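Local coordinates for protein BIFUNCTIONAL PROTEIN Proline utilization A (PutA) (Corynebacterium freiburgense, PDB 5UX5) that catalyses the two-step oxidation of proline to glutamate, joining a FAD-dependent proline dehydrogenase and an NAD-dependent aldehyde dehydrogenase in one chain, probably with substrate channelling between them, at residues V193-L197 with A747-L751; I534-L538 with V629-A633; V541-A546 with E622-C626; V897-A901 with K1057-V1061. All coordinates share one frame; numbering follows the deposited sequence.

Overall arrangement
The four contacts illustrate how one polypeptide holds several catalytic and structural units together. Interaction 1 bridges the two enzymes, joining the proline dehydrogenase barrel to the aldehyde dehydrogenase region. Interactions 2 and 3 are consecutive pieces of a single interface between helices 535-544 and 624-636; their centres lie 11 Å apart, and Val629 CG2 packs on Val541 CB at 4.0 Å. Interaction 3 borders the NAD pocket, with the Glu622 side chain about 4 Å from the cofactor. Interaction 4 brings a strand near the C-terminus onto the aldehyde dehydrogenase region. Its centre is 36 Å from that of interaction 1, on the opposite side of the chain's centre.

Interaction 1. Residues V193-L197 with A747-L751; sequences VVAQL and ATRTL
Gln196 carries this contact, reaching from a loop of the proline dehydrogenase barrel to Ala747 and Thr750 in the last turn of helix 740-750. Its backbone has the left-handed helical conformation, CG stands beside the backbone N (chi1 -66°) and the chain is extended from there, which brings the carboxamide to the helix end. There NE2 donates to Ala747 O at 2.9 Å, in a fairly straight bond of 159° at the hydrogen. The carbonyl oxygen lies close to the amide plane of Gln196, but NE2 approaches it from well to one side of the C=O direction, at a C=O...N angle of 112°. NE2 also makes a weak hydrogen bond to Leu162 O.

The carboxamide oxygen lies beside methyl groups: OE1 is 3.7 Å from Thr750 CG2 and 3.8 Å from Leu751 CD2. In Thr750 the methyl stands anti to the backbone N and faces the glutamine, while OG1 is turned elsewhere, bonding to Asp164 N and Asp746 O. Tyr714 of helix 706-718 touches both Gln196 and Ala747. Ala195 adds a looser contact, its O lying 4.3 Å from Thr750 CG2.

A neutral amide, helped by the Thr750 hydroxyl bonded to Asp164 N, links the two enzyme modules. It uses a carbonyl with at most a weak partner in its own helix. The chemistry implies a polar but uncharged link within a largely buried interface.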
loop_
_atom_site.group_PDB
_atom_site.type_symbol
_atom_site.label_atom_id
_atom_site.label_comp_id
_atom_site.label_asym_id
_atom_site.label_seq_id
_atom_site.Cartn_x
_atom_site.Cartn_y
_atom_site.Cartn_z
ATOM N N VAL A 193 -19.301 -12.150 -2.371
ATOM C CA VAL A 193 -20.390 -12.217 -1.403
ATOM C C VAL A 193 -20.191 -11.210 -0.271
ATOM O O VAL A 193 -21.168 -10.672 0.263
ATOM C CB VAL A 193 -20.535 -13.658 -0.890
ATOM C CG1 VAL A 193 -21.506 -13.738 0.250
ATOM C CG2 VAL A 193 -20.996 -14.557 -2.018
ATOM N N VAL A 194 -18.945 -10.942 0.094
ATOM C CA VAL A 194 -18.585 -9.918 1.066
ATOM C C VAL A 194 -17.593 -8.964 0.390
ATOM O O VAL A 194 -16.499 -9.377 -0.012
ATOM C CB VAL A 194 -17.973 -10.534 2.335
ATOM C CG1 VAL A 194 -17.438 -9.447 3.253
ATOM C CG2 VAL A 194 -18.995 -11.360 3.055
ATOM N N ALA A 195 -17.971 -7.701 0.244
ATOM C CA ALA A 195 -16.993 -6.780 -0.298
ATOM C C ALA A 195 -16.035 -6.355 0.800
ATOM O O ALA A 195 -16.370 -6.401 1.985
ATOM C CB ALA A 195 -17.655 -5.555 -0.905
ATOM N N GLN A 196 -14.834 -5.920 0.380
ATOM C CA GLN A 196 -13.786 -5.438 1.288
ATOM C C GLN A 196 -13.446 -6.462 2.369
ATOM O O GLN A 196 -13.298 -6.125 3.543
ATOM C CB GLN A 196 -14.191 -4.106 1.923
ATOM C CG GLN A 196 -14.313 -2.936 0.938
ATOM C CD GLN A 196 -14.916 -1.665 1.548
ATOM O OE1 GLN A 196 -15.020 -1.521 2.763
ATOM N NE2 GLN A 196 -15.297 -0.731 0.689
ATOM N N LEU A 197 -13.340 -7.731 1.971
ATOM C CA LEU A 197 -12.989 -8.806 2.894
ATOM C C LEU A 197 -11.766 -8.454 3.741
ATOM O O LEU A 197 -10.650 -8.346 3.221
ATOM C CB LEU A 197 -12.769 -10.103 2.117
ATOM C CG LEU A 197 -13.150 -11.428 2.776
ATOM C CD1 LEU A 197 -14.468 -11.331 3.535
ATOM C CD2 LEU A 197 -13.210 -12.521 1.702
ATOM N N ALA A 747 -18.633 1.731 -1.832
ATOM C CA ALA A 747 -17.474 1.359 -1.025
ATOM C C ALA A 747 -17.446 2.107 0.310
ATOM O O ALA A 747 -17.023 1.555 1.330
ATOM C CB ALA A 747 -16.201 1.615 -1.825
ATOM N N THR A 748 -17.847 3.379 0.319
ATOM C CA THR A 748 -17.778 4.158 1.553
ATOM C C THR A 748 -18.828 3.703 2.566
ATOM O O THR A 748 -18.533 3.541 3.758
ATOM C CB THR A 748 -17.926 5.641 1.223
ATOM O OG1 THR A 748 -16.889 5.998 0.318
ATOM C CG2 THR A 748 -17.774 6.489 2.461
ATOM N N ARG A 749 -20.067 3.495 2.115
ATOM C CA ARG A 749 -21.084 2.954 3.009
ATOM C C ARG A 749 -20.682 1.586 3.572
ATOM O O ARG A 749 -21.218 1.177 4.604
ATOM C CB ARG A 749 -22.428 2.869 2.291
ATOM C CG ARG A 749 -22.965 4.201 1.779
ATOM C CD ARG A 749 -24.502 4.136 1.541
ATOM N NE ARG A 749 -25.107 5.404 1.099
ATOM C CZ ARG A 749 -25.319 6.481 1.874
ATOM N NH1 ARG A 749 -24.966 6.501 3.164
ATOM N NH2 ARG A 749 -25.887 7.564 1.352
ATOM N N THR A 750 -19.758 0.860 2.919
ATOM C CA THR A 750 -19.378 -0.478 3.370
ATOM C C THR A 750 -18.291 -0.496 4.461
ATOM O O THR A 750 -18.162 -1.502 5.164
ATOM C CB THR A 750 -18.949 -1.326 2.156
ATOM O OG1 THR A 750 -20.050 -1.438 1.251
ATOM C CG2 THR A 750 -18.544 -2.733 2.541
ATOM N N LEU A 751 -17.530 0.573 4.656
ATOM C CA LEU A 751 -16.526 0.577 5.718
ATOM C C LEU A 751 -17.134 0.286 7.087
ATOM O O LEU A 751 -18.151 0.872 7.469
ATOM C CB LEU A 751 -15.811 1.922 5.757
ATOM C CG LEU A 751 -14.866 2.196 4.607
ATOM C CD1 LEU A 751 -14.565 3.675 4.571
ATOM C CD2 LEU A 751 -13.595 1.368 4.796
#

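Interaction 2. Residues I534-L538 with V629-A633; sequences IRQDL and VALTA
Ile534 faces Ala633 and Leu538 faces Val629, with CA atoms 7.3 and 6.5 Å apart, so the two backbones run in opposed directions. Residues 535-538 form the first turn of helix 535-544, with Leu538 N bonded to Ile534 O; residues 629-633 belong to the body of helix 624-636. Ile534 has a double role: it is where helix 517-533 leaves helical geometry, and it is the N-cap residue of the helix that follows.

The side chains meet almost entirely through carbon. Ile534 projects its CG1 branch from between the backbone N and the carbonyl carbon (chi1 57°) and continues it in extended form, which delivers CD1 over Ala633 CB at 3.4 Å. The same methyl lies 3.7 Å from Val629 O. That oxygen is occupied within its own helix, accepting the Thr632 hydroxyl at 2.8 Å as well as the Thr632 backbone N-H. At the other end of the contact Leu538 and Val629 pass alongside each other in opposite senses, and Leu538 CD2 meets Val629 CG1 at 3.7 Å. This leucine methyl also sits beside Ala630, 4.2 Å from its CB. Asp537 joins in through its CB, at the margin of the contact. Leu531 of helix 517-533 and Val557 of helix 550-574 also touch Leu538.

Ala630 and Ala633 thus give room to the Leu538 and Ile534 methyls, while Val629 meets Leu538 branch against branch. The pair fits the Rossmann-type NAD-binding domain of an aldehyde dehydrogenase, where helix 624-636 forms the beta-alpha-beta crossover between parallel strands 614-618 and 644-646.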
loop_
_atom_site.group_PDB
_atom_site.type_symbol
_atom_site.label_atom_id
_atom_site.label_comp_id
_atom_site.label_asym_id
_atom_site.label_seq_id
_atom_site.Cartn_x
_atom_site.Cartn_y
_atom_site.Cartn_z
ATOM N N ILE A 534 9.598 -6.421 19.402
ATOM C CA ILE A 534 8.416 -5.947 20.102
ATOM C C ILE A 534 7.344 -5.437 19.131
ATOM O O ILE A 534 6.468 -4.666 19.534
ATOM C CB ILE A 534 8.763 -4.893 21.164
ATOM C CG1 ILE A 534 9.502 -3.714 20.543
ATOM C CG2 ILE A 534 9.536 -5.484 22.299
ATOM C CD1 ILE A 534 9.685 -2.603 21.516
ATOM N N ARG A 535 7.371 -5.887 17.866
ATOM C CA ARG A 535 6.326 -5.476 16.933
ATOM C C ARG A 535 4.948 -5.735 17.518
ATOM O O ARG A 535 4.040 -4.907 17.383
ATOM C CB ARG A 535 6.458 -6.202 15.583
ATOM C CG ARG A 535 5.275 -5.878 14.666
ATOM C CD ARG A 535 5.323 -6.517 13.284
ATOM N NE ARG A 535 6.524 -6.164 12.532
ATOM C CZ ARG A 535 6.569 -5.236 11.583
ATOM N NH1 ARG A 535 5.479 -4.546 11.273
ATOM N NH2 ARG A 535 7.714 -4.991 10.952
ATOM N N GLN A 536 4.781 -6.857 18.226
ATOM C CA GLN A 536 3.460 -7.144 18.753
ATOM C C GLN A 536 3.136 -6.320 19.981
ATOM O O GLN A 536 1.975 -5.936 20.168
ATOM C CB GLN A 536 3.317 -8.636 19.030
ATOM C CG GLN A 536 2.766 -9.337 17.820
ATOM C CD GLN A 536 3.482 -10.612 17.502
ATOM O OE1 GLN A 536 3.374 -11.623 18.221
ATOM N NE2 GLN A 536 4.244 -10.578 16.406
ATOM N N ASP A 537 4.127 -6.021 20.815
ATOM C CA ASP A 537 3.898 -5.052 21.878
ATOM C C ASP A 537 3.541 -3.681 21.295
ATOM O O ASP A 537 2.661 -2.984 21.820
ATOM C CB ASP A 537 5.127 -4.962 22.784
ATOM C CG ASP A 537 5.395 -6.243 23.529
ATOM O OD1 ASP A 537 4.659 -6.511 24.498
ATOM O OD2 ASP A 537 6.343 -6.975 23.158
ATOM N N LEU A 538 4.225 -3.257 20.219
ATOM C CA LEU A 538 3.885 -1.964 19.645
ATOM C C LEU A 538 2.467 -1.991 19.106
ATOM O O LEU A 538 1.704 -1.051 19.322
ATOM C CB LEU A 538 4.884 -1.542 18.554
ATOM C CG LEU A 538 6.329 -1.253 19.007
ATOM C CD1 LEU A 538 7.242 -0.993 17.824
ATOM C CD2 LEU A 538 6.403 -0.127 19.984
ATOM N N VAL A 629 6.453 2.389 25.261
ATOM C CA VAL A 629 6.670 1.036 24.750
ATOM C C VAL A 629 7.796 1.041 23.728
ATOM O O VAL A 629 8.670 0.168 23.747
ATOM C CB VAL A 629 5.362 0.438 24.191
ATOM C CG1 VAL A 629 5.597 -0.933 23.555
ATOM C CG2 VAL A 629 4.321 0.339 25.275
ATOM N N ALA A 630 7.796 2.029 22.822
ATOM C CA ALA A 630 8.890 2.156 21.853
ATOM C C ALA A 630 10.231 2.370 22.548
ATOM O O ALA A 630 11.248 1.791 22.143
ATOM C CB ALA A 630 8.623 3.312 20.891
ATOM N N LEU A 631 10.250 3.154 23.629
ATOM C CA LEU A 631 11.524 3.445 24.277
ATOM C C LEU A 631 12.209 2.179 24.777
ATOM O O LEU A 631 13.447 2.122 24.805
ATOM C CB LEU A 631 11.336 4.423 25.439
ATOM C CG LEU A 631 12.679 5.046 25.851
ATOM C CD1 LEU A 631 13.143 5.932 24.715
ATOM C CD2 LEU A 631 12.614 5.807 27.171
ATOM N N THR A 632 11.435 1.146 25.156
ATOM C CA THR A 632 12.065 -0.055 25.703
ATOM C C THR A 632 12.931 -0.755 24.657
ATOM O O THR A 632 13.914 -1.408 25.019
ATOM C CB THR A 632 11.020 -1.036 26.293
ATOM O OG1 THR A 632 10.177 -1.579 25.268
ATOM C CG2 THR A 632 10.147 -0.364 27.296
ATOM N N ALA A 633 12.610 -0.602 23.360
ATOM C CA ALA A 633 13.456 -1.176 22.317
ATOM C C ALA A 633 14.793 -0.442 22.220
ATOM O O ALA A 633 15.850 -1.073 22.141
ATOM C CB ALA A 633 12.738 -1.136 20.975
#

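Interaction 3. Residues V541-A546 with E622-C626; sequences VMTHEA and EVRRC
Glu545 meets the backbone of Arg625 and Cys626 at the N-terminal end of helix 624-636, a helix of the Rossmann-type domain that binds NAD. Its carboxylate accepts two successive N-H groups: Arg625 N reaches OE1 at 2.7 Å through the syn lone pair, and Cys626 N reaches OE2 at 2.8 Å, also on the syn side but 16° out of plane. The side chain gets there because CG stands anti to the backbone N (chi1 -168°) and the chain stays extended. The positive end of the helix dipole would favour a charged carboxylate here.

Arg625 bends back at chi3, so that its guanidinium lies over Glu545, with CG of the glutamate against one face, toward the rim. The carboxylate and guanidinium planes are 22° apart, and the salt bridge from OE1 to NE is long, a matter of charge alone; NE has a weak bond to Pro489 O. Val541 packs on the same turn, its CG1 3.9 Å from Cys626 SG, and Ala546 CB packs on Val623 CG1.

Glu622, just ahead of the helix, lies near the bound NAD. Met542 touches Ala553 and Val557 of helix 550-574, while strand 614-618 leads into the Glu622 side of the interface.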
loop_
_atom_site.group_PDB
_atom_site.type_symbol
_atom_site.label_atom_id
_atom_site.label_comp_id
_atom_site.label_asym_id
_atom_site.label_seq_id
_atom_site.Cartn_x
_atom_site.Cartn_y
_atom_site.Cartn_z
ATOM N N VAL A 541 -0.103 -1.520 21.942
ATOM C CA VAL A 541 -0.332 -0.171 22.470
ATOM C C VAL A 541 -0.902 0.757 21.399
ATOM O O VAL A 541 -1.688 1.662 21.710
ATOM C CB VAL A 541 0.931 0.435 23.103
ATOM C CG1 VAL A 541 1.958 0.830 22.031
ATOM C CG2 VAL A 541 0.541 1.618 24.003
ATOM N N MET A 542 -0.533 0.554 20.132
ATOM C CA MET A 542 -1.041 1.418 19.079
ATOM C C MET A 542 -2.513 1.197 18.817
ATOM O O MET A 542 -3.214 2.150 18.473
ATOM C CB MET A 542 -0.256 1.206 17.795
ATOM C CG MET A 542 1.156 1.643 17.936
ATOM S SD MET A 542 2.255 1.022 16.660
ATOM C CE MET A 542 1.983 2.192 15.345
ATOM N N THR A 543 -3.008 -0.041 18.969
ATOM C CA THR A 543 -4.420 -0.319 18.689
ATOM C C THR A 543 -5.333 0.088 19.841
ATOM O O THR A 543 -6.528 0.299 19.615
ATOM C CB THR A 543 -4.638 -1.800 18.325
ATOM O OG1 THR A 543 -4.056 -2.656 19.313
ATOM C CG2 THR A 543 -4.000 -2.139 16.976
ATOM N N HIS A 544 -4.793 0.267 21.051
ATOM C CA HIS A 544 -5.584 0.736 22.187
ATOM C C HIS A 544 -5.380 2.235 22.424
ATOM O O HIS A 544 -6.313 3.025 22.241
ATOM C CB HIS A 544 -5.240 -0.088 23.426
ATOM C CG HIS A 544 -5.639 -1.522 23.288
ATOM N ND1 HIS A 544 -4.767 -2.497 22.850
ATOM C CD2 HIS A 544 -6.830 -2.138 23.473
ATOM C CE1 HIS A 544 -5.401 -3.652 22.785
ATOM N NE2 HIS A 544 -6.653 -3.461 23.158
ATOM N N GLU A 545 -4.167 2.656 22.808
ATOM C CA GLU A 545 -3.959 4.059 23.157
ATOM C C GLU A 545 -4.154 4.961 21.950
ATOM O O GLU A 545 -4.824 5.995 22.043
ATOM C CB GLU A 545 -2.581 4.270 23.765
ATOM C CG GLU A 545 -2.443 5.640 24.414
ATOM C CD GLU A 545 -1.036 5.973 24.814
ATOM O OE1 GLU A 545 -0.837 6.535 25.913
ATOM O OE2 GLU A 545 -0.122 5.649 24.033
ATOM N N ALA A 546 -3.572 4.597 20.808
ATOM C CA ALA A 546 -3.720 5.419 19.610
ATOM C C ALA A 546 -5.000 5.128 18.833
ATOM O O ALA A 546 -5.427 5.975 18.046
ATOM C CB ALA A 546 -2.508 5.236 18.690
ATOM N N GLU A 622 -1.554 12.615 23.784
ATOM C CA GLU A 622 -2.517 11.533 23.589
ATOM C C GLU A 622 -1.853 10.162 23.518
ATOM O O GLU A 622 -2.546 9.153 23.666
ATOM C CB GLU A 622 -3.321 11.741 22.296
ATOM C CG GLU A 622 -4.280 12.937 22.244
ATOM C CD GLU A 622 -3.573 14.270 21.976
ATOM O OE1 GLU A 622 -2.351 14.266 21.751
ATOM O OE2 GLU A 622 -4.248 15.318 21.950
ATOM N N VAL A 623 -0.544 10.084 23.259
ATOM C CA VAL A 623 0.043 8.779 22.958
ATOM C C VAL A 623 1.304 8.536 23.775
ATOM O O VAL A 623 2.281 7.972 23.279
ATOM C CB VAL A 623 0.318 8.618 21.451
ATOM C CG1 VAL A 623 -0.983 8.380 20.708
ATOM C CG2 VAL A 623 0.981 9.824 20.902
ATOM N N ARG A 624 1.255 8.875 25.060
ATOM C CA ARG A 624 2.448 8.782 25.890
ATOM C C ARG A 624 2.836 7.337 26.145
ATOM O O ARG A 624 4.015 7.049 26.365
ATOM C CB ARG A 624 2.228 9.514 27.209
ATOM C CG ARG A 624 2.179 11.002 27.072
ATOM C CD ARG A 624 2.042 11.647 28.414
ATOM N NE ARG A 624 2.204 13.100 28.323
ATOM C CZ ARG A 624 1.316 13.999 28.755
ATOM N NH1 ARG A 624 0.178 13.610 29.338
ATOM N NH2 ARG A 624 1.576 15.296 28.620
ATOM N N ARG A 625 1.872 6.421 26.181
ATOM C CA ARG A 625 2.271 5.032 26.380
ATOM C C ARG A 625 2.944 4.463 25.136
ATOM O O ARG A 625 3.799 3.580 25.256
ATOM C CB ARG A 625 1.090 4.154 26.832
ATOM C CG ARG A 625 0.655 4.416 28.268
ATOM C CD ARG A 625 -0.454 3.505 28.775
ATOM N NE ARG A 625 -1.485 3.129 27.807
ATOM C CZ ARG A 625 -2.738 3.576 27.828
ATOM N NH1 ARG A 625 -3.122 4.420 28.787
ATOM N NH2 ARG A 625 -3.609 3.161 26.906
ATOM N N CYS A 626 2.572 4.948 23.946
ATOM C CA CYS A 626 3.244 4.536 22.713
ATOM C C CYS A 626 4.741 4.855 22.757
ATOM O O CYS A 626 5.583 3.985 22.492
ATOM C CB CYS A 626 2.577 5.199 21.509
ATOM S SG CYS A 626 0.941 4.511 21.089
#

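Interaction 4. Residues V897-A901 with K1057-V1061; sequences VGAKA and KEQAV
Lys900 and Glu1058 run past each other in opposite directions, and the hydrogen bond between them uses backbone on one side and side chain on the other. Lys900 N donates to Glu1058 OE2 at 2.8 Å, nearly straight at 163°, but arrives from above the carboxylate plane, 37° out of it. The second oxygen, OE1, accepts from Asn905 ND2, so the buried carboxylate is held at both oxygens.

Strand 1056-1064, which supplies Glu1058, pairs in parallel with strand 870-873 of the aldehyde dehydrogenase region and antiparallel with strand 965-980. It therefore joins the C-terminal part of this class 3B PutA to the catalytic module, and residues 897-901 form a loop beside it.

In charge terms the lysine and glutamate are not paired directly: NZ is 6.4 Å from OE2. The Lys900 chain, extended beyond CG, carries NZ obliquely across toward the strand, to Gly869 O and Asn870 OD1, both hydrogen-bonded, beside Ala1060.

Van der Waals contacts fill the rest. Ala899 CB lies 3.5 Å from Glu1058 OE1, the lysine CE rests 3.7 Å from Glu1058 O, and NZ passes 3.7 Å from Ala1060 CB.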
loop_
_atom_site.group_PDB
_atom_site.type_symbol
_atom_site.label_atom_id
_atom_site.label_comp_id
_atom_site.label_asym_id
_atom_site.label_seq_id
_atom_site.Cartn_x
_atom_site.Cartn_y
_atom_site.Cartn_z
ATOM N N VAL A 897 14.328 24.276 5.563
ATOM C CA VAL A 897 14.960 23.976 4.281
ATOM C C VAL A 897 14.290 22.786 3.602
ATOM O O VAL A 897 14.260 22.700 2.369
ATOM C CB VAL A 897 16.466 23.741 4.462
ATOM C CG1 VAL A 897 17.084 23.541 3.103
ATOM C CG2 VAL A 897 17.093 24.937 5.188
ATOM N N GLY A 898 13.789 21.833 4.375
ATOM C CA GLY A 898 12.835 20.899 3.817
ATOM C C GLY A 898 13.310 19.624 3.145
ATOM O O GLY A 898 12.698 19.209 2.167
ATOM N N ALA A 899 14.366 18.975 3.612
ATOM C CA ALA A 899 14.651 17.652 3.050
ATOM C C ALA A 899 13.569 16.696 3.491
ATOM O O ALA A 899 12.956 16.880 4.543
ATOM C CB ALA A 899 16.004 17.096 3.488
ATOM N N LYS A 900 13.336 15.677 2.674
ATOM C CA LYS A 900 12.308 14.684 2.972
ATOM C C LYS A 900 12.792 13.671 3.989
ATOM O O LYS A 900 13.877 13.114 3.852
ATOM C CB LYS A 900 11.857 13.952 1.713
ATOM C CG LYS A 900 11.048 14.824 0.834
ATOM C CD LYS A 900 10.585 14.155 -0.416
ATOM C CE LYS A 900 9.440 14.981 -0.948
ATOM N NZ LYS A 900 8.759 14.241 -1.988
ATOM N N ALA A 901 11.970 13.419 4.993
ATOM C CA ALA A 901 12.198 12.275 5.857
ATOM C C ALA A 901 12.148 11.016 5.009
ATOM O O ALA A 901 11.353 10.911 4.060
ATOM C CB ALA A 901 11.139 12.215 6.958
ATOM N N LYS A 1057 13.673 21.951 -4.685
ATOM C CA LYS A 1057 12.637 21.310 -3.889
ATOM C C LYS A 1057 12.653 19.813 -4.187
ATOM O O LYS A 1057 12.448 19.399 -5.335
ATOM C CB LYS A 1057 11.269 21.907 -4.230
ATOM C CG LYS A 1057 11.079 23.380 -3.942
ATOM C CD LYS A 1057 9.666 23.789 -4.343
ATOM C CE LYS A 1057 9.467 23.537 -5.824
ATOM N NZ LYS A 1057 8.321 24.268 -6.444
ATOM N N GLU A 1058 12.856 19.002 -3.159
ATOM C CA GLU A 1058 12.880 17.563 -3.372
ATOM C C GLU A 1058 11.475 17.070 -3.705
ATOM O O GLU A 1058 10.477 17.649 -3.251
ATOM C CB GLU A 1058 13.405 16.856 -2.120
ATOM C CG GLU A 1058 14.805 17.285 -1.732
ATOM C CD GLU A 1058 15.310 16.642 -0.452
ATOM O OE1 GLU A 1058 16.453 16.974 -0.028
ATOM O OE2 GLU A 1058 14.561 15.835 0.142
ATOM N N GLN A 1059 11.397 16.004 -4.516
ATOM C CA GLN A 1059 10.106 15.427 -4.896
ATOM C C GLN A 1059 10.200 13.935 -5.197
ATOM O O GLN A 1059 11.089 13.494 -5.932
ATOM C CB GLN A 1059 9.519 16.134 -6.126
ATOM C CG GLN A 1059 8.209 15.551 -6.629
ATOM C CD GLN A 1059 7.707 16.228 -7.875
ATOM O OE1 GLN A 1059 8.354 16.172 -8.920
ATOM N NE2 GLN A 1059 6.528 16.844 -7.789
ATOM N N ALA A 1060 9.226 13.174 -4.691
ATOM C CA ALA A 1060 9.083 11.751 -4.985
ATOM C C ALA A 1060 7.902 11.530 -5.918
ATOM O O ALA A 1060 6.803 12.012 -5.638
ATOM C CB ALA A 1060 8.869 10.951 -3.707
ATOM N N VAL A 1061 8.127 10.822 -7.030
ATOM C CA VAL A 1061 7.066 10.505 -7.990
ATOM C C VAL A 1061 6.947 8.990 -8.071
ATOM O O VAL A 1061 7.844 8.313 -8.596
ATOM C CB VAL A 1061 7.323 11.092 -9.378
ATOM C CG1 VAL A 1061 6.082 10.937 -10.238
ATOM C CG2 VAL A 1061 7.743 12.552 -9.282
#